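Local coordinates for protein acRAF (Thiomonas intermedia, PDB 4LOW) that acts as a RuBisCO assembly factor in the alpha-carboxysome and resembles pterin-4a-carbinolamine dehydratases, whose activity it may share, at residues W9-G13 against K14-L18. Residues are numbered along the deposited sequence; the frame is centred on the assembly and turned at random.
Sequences WREQG and KPPML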
ATOM      1  N   TRP A   9     -12.101  11.078   8.906  1.00 23.87           N
ATOM      2  CA  TRP A   9     -10.670  11.016   8.766  1.00 21.60           C
ATOM      3  C   TRP A   9     -10.099  11.675  10.022  1.00 24.41           C
ATOM      4  O   TRP A   9     -10.679  12.666  10.529  1.00 25.93           O
ATOM      5  CB  TRP A   9     -10.228  11.767   7.527  1.00 20.95           C
ATOM      6  CG  TRP A   9     -10.546  11.063   6.254  1.00 20.26           C
ATOM      7  CD1 TRP A   9     -11.781  10.882   5.695  1.00 22.70           C
ATOM      8  CD2 TRP A   9      -9.609  10.391   5.402  1.00 19.24           C
ATOM      9  NE1 TRP A   9     -11.668  10.132   4.547  1.00 21.19           N
ATOM     10  CE2 TRP A   9     -10.343   9.800   4.351  1.00 20.79           C
ATOM     11  CE3 TRP A   9      -8.214  10.209   5.430  1.00 19.70           C
ATOM     12  CZ2 TRP A   9      -9.728   9.053   3.337  1.00 19.81           C
ATOM     13  CZ3 TRP A   9      -7.610   9.470   4.430  1.00 20.12           C
ATOM     14  CH2 TRP A   9      -8.363   8.900   3.398  1.00 20.27           C
ATOM     15  N   ARG A  10      -9.004  11.163  10.519  1.00 22.30           N
ATOM     16  CA  ARG A  10      -8.357  11.654  11.726  1.00 23.60           C
ATOM     17  C   ARG A  10      -7.298  12.681  11.358  1.00 25.45           C
ATOM     18  O   ARG A  10      -6.452  12.425  10.503  1.00 25.06           O
ATOM     19  CB  ARG A  10      -7.698  10.440  12.450  1.00 25.00           C
ATOM     20  CG  ARG A  10      -7.291  10.728  13.857  1.00 26.72           C
ATOM     21  CD  ARG A  10      -6.713   9.474  14.476  1.00 25.71           C
ATOM     22  NE  ARG A  10      -6.580   9.701  15.897  1.00 30.68           N
ATOM     23  CZ  ARG A  10      -5.433   9.940  16.515  1.00 28.61           C
ATOM     24  NH1 ARG A  10      -4.288   9.899  15.842  1.00 29.28           N
ATOM     25  NH2 ARG A  10      -5.414  10.172  17.815  1.00 30.90           N
ATOM     26  N   GLU A  11      -7.305  13.836  12.027  1.00 26.15           N
ATOM     27  CA  GLU A  11      -6.262  14.826  11.808  1.00 28.51           C
ATOM     28  C   GLU A  11      -5.171  14.535  12.841  1.00 34.02           C
ATOM     29  O   GLU A  11      -5.472  14.443  14.042  1.00 36.29           O
ATOM     30  CB  GLU A  11      -6.821  16.260  11.931  1.00 31.71           C
ATOM     31  CG  GLU A  11      -5.943  17.296  11.247  1.00 42.41           C
ATOM     32  CD  GLU A  11      -6.524  18.687  11.060  1.00 59.93           C
ATOM     33  OE1 GLU A  11      -7.755  18.813  10.867  1.00 51.06           O
ATOM     34  OE2 GLU A  11      -5.723  19.649  11.034  1.00 47.88           O
ATOM     35  N   GLN A  12      -3.936  14.293  12.383  1.00 30.20           N
ATOM     36  CA  GLN A  12      -2.816  13.901  13.244  1.00 29.35           C
ATOM     37  C   GLN A  12      -1.451  14.360  12.720  1.00 34.84           C
ATOM     38  O   GLN A  12      -1.301  14.593  11.530  1.00 32.14           O
ATOM     39  CB  GLN A  12      -2.825  12.368  13.409  1.00 28.82           C
ATOM     40  CG  GLN A  12      -2.539  11.578  12.117  1.00 28.36           C
ATOM     41  CD  GLN A  12      -2.684  10.110  12.348  1.00 28.71           C
ATOM     42  OE1 GLN A  12      -3.612   9.662  13.017  1.00 27.83           O
ATOM     43  NE2 GLN A  12      -1.853   9.319  11.687  1.00 29.60           N
ATOM     44  N   GLY A  13      -0.473  14.493  13.619  1.00 36.04           N
ATOM     45  CA  GLY A  13       0.889  14.870  13.246  1.00 37.50           C
ATOM     46  C   GLY A  13       1.207  16.348  13.269  1.00 43.93           C
ATOM     47  O   GLY A  13       0.295  17.178  13.191  1.00 39.90           O
ATOM     48  N   LYS A  14       2.532  16.670  13.385  1.00 48.37           N
ATOM     49  CA  LYS A  14       3.124  18.020  13.450  1.00 51.29           C
ATOM     50  C   LYS A  14       2.669  18.832  12.229  1.00 56.23           C
ATOM     51  O   LYS A  14       1.669  19.536  12.411  1.00 57.90           O
ATOM     52  CB  LYS A  14       4.650  17.974  13.662  1.00 55.46           C
ATOM     53  CG  LYS A  14       5.140  18.892  14.784  1.00 68.85           C
ATOM     54  CD  LYS A  14       6.652  19.123  14.734  1.00 76.74           C
ATOM     55  CE  LYS A  14       7.458  18.146  15.567  1.00 87.09           C
ATOM     56  NZ  LYS A  14       7.413  18.469  17.019  1.00 96.06           N
ATOM     57  N   PRO A  15       3.219  18.721  10.978  1.00 50.33           N
ATOM     58  CA  PRO A  15       2.509  19.352   9.849  1.00 48.36           C
ATOM     59  C   PRO A  15       1.285  18.424   9.693  1.00 45.04           C
ATOM     60  O   PRO A  15       1.463  17.199   9.625  1.00 43.99           O
ATOM     61  CB  PRO A  15       3.493  19.253   8.671  1.00 50.85           C
ATOM     62  CG  PRO A  15       4.727  18.567   9.214  1.00 56.59           C
ATOM     63  CD  PRO A  15       4.340  17.888  10.492  1.00 51.87           C
ATOM     64  N   PRO A  16       0.053  18.961   9.838  1.00 39.30           N
ATOM     65  CA  PRO A  16      -1.132  18.097   9.856  1.00 37.29           C
ATOM     66  C   PRO A  16      -1.289  17.152   8.689  1.00 33.78           C
ATOM     67  O   PRO A  16      -0.952  17.477   7.555  1.00 33.07           O
ATOM     68  CB  PRO A  16      -2.303  19.081   9.935  1.00 40.09           C
ATOM     69  CG  PRO A  16      -1.754  20.383   9.488  1.00 46.27           C
ATOM     70  CD  PRO A  16      -0.337  20.376   9.993  1.00 42.18           C
ATOM     71  N   MET A  17      -1.794  15.956   8.981  0.50 26.08           N
ATOM     72  CA  MET A  17      -2.102  14.951   7.975  0.50 22.32           C
ATOM     73  C   MET A  17      -3.508  14.495   8.241  0.50 22.99           C
ATOM     74  O   MET A  17      -4.032  14.733   9.339  0.50 22.62           O
ATOM     75  CB  MET A  17      -1.147  13.744   8.036  0.50 23.58           C
ATOM     76  CG  MET A  17       0.274  14.081   7.624  0.50 26.88           C
ATOM     77  SD  MET A  17       1.461  12.849   8.183  0.50 28.86           S
ATOM     78  CE  MET A  17       1.559  13.248   9.953  0.50 27.63           C
ATOM     79  N   LEU A  18      -4.137  13.891   7.228  1.00 21.76           N
ATOM     80  CA  LEU A  18      -5.428  13.233   7.424  1.00 21.36           C
ATOM     81  C   LEU A  18      -5.145  11.727   7.340  1.00 22.38           C
ATOM     82  O   LEU A  18      -4.454  11.279   6.420  1.00 22.19           O
ATOM     83  CB  LEU A  18      -6.444  13.575   6.349  1.00 21.90           C
ATOM     84  CG  LEU A  18      -6.973  14.997   6.405  1.00 28.03           C
ATOM     85  CD1 LEU A  18      -7.814  15.282   5.180  1.00 30.38           C
ATOM     86  CD2 LEU A  18      -7.757  15.257   7.731  1.00 28.89           C
TER
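Gln12 and Met17 face each other as the last hydrogen-bonded pair of an antiparallel beta hairpin, and everything from Gly13 to Pro16 is the loop that turns the chain between them. Gln12 N donates to Met17 O (3.1 Å, 163° at the hydrogen); the return bond, Met17 N to Gln12 O, is shorter at 2.9 Å but more bent. One step on, Glu11 and Leu18 form a non-hydrogen-bonded pair, where Glu11 CA approaches Met17 O and Leu18 CA approaches Arg10 O in CA-H...O contacts.

In one of its two conformers, Met17 folds back over the turn. There its chain bends at the thioether (chi3 -75°), which brings CE to 3.5 Å from Gln12 O and against Gly13 CA. Glu11, by contrast, reaches out extended, with CG anti to the backbone N (chi1 -160°), and runs alongside the Pro16 ring pointing the same way, OE2 lying 3.6 Å from Pro16 CB. Its other oxygen, OE1, makes a salt bridge to Arg75 of helix 72-84. At the open end of the hairpin the Trp9 and Leu18 side chains cross at about a right angle, the indole CE3 meeting Leu18 CB at 3.9 Å, while NE1 is hydrogen-bonded to Asp82. Along the outer strand, Arg10 NH1 donates to Gln12 OE1 (2.9 Å); the oxygen lies almost in the guanidinium plane, whereas NH1 stands above the plane of the Gln12 amide carbonyl.

Chemically, two backbone bonds close the hairpin, while Glu11 ties edge strand 10-12 to helix 72-84 through Arg75, and Trp9, just ahead of the strand, adds a second link through Asp82.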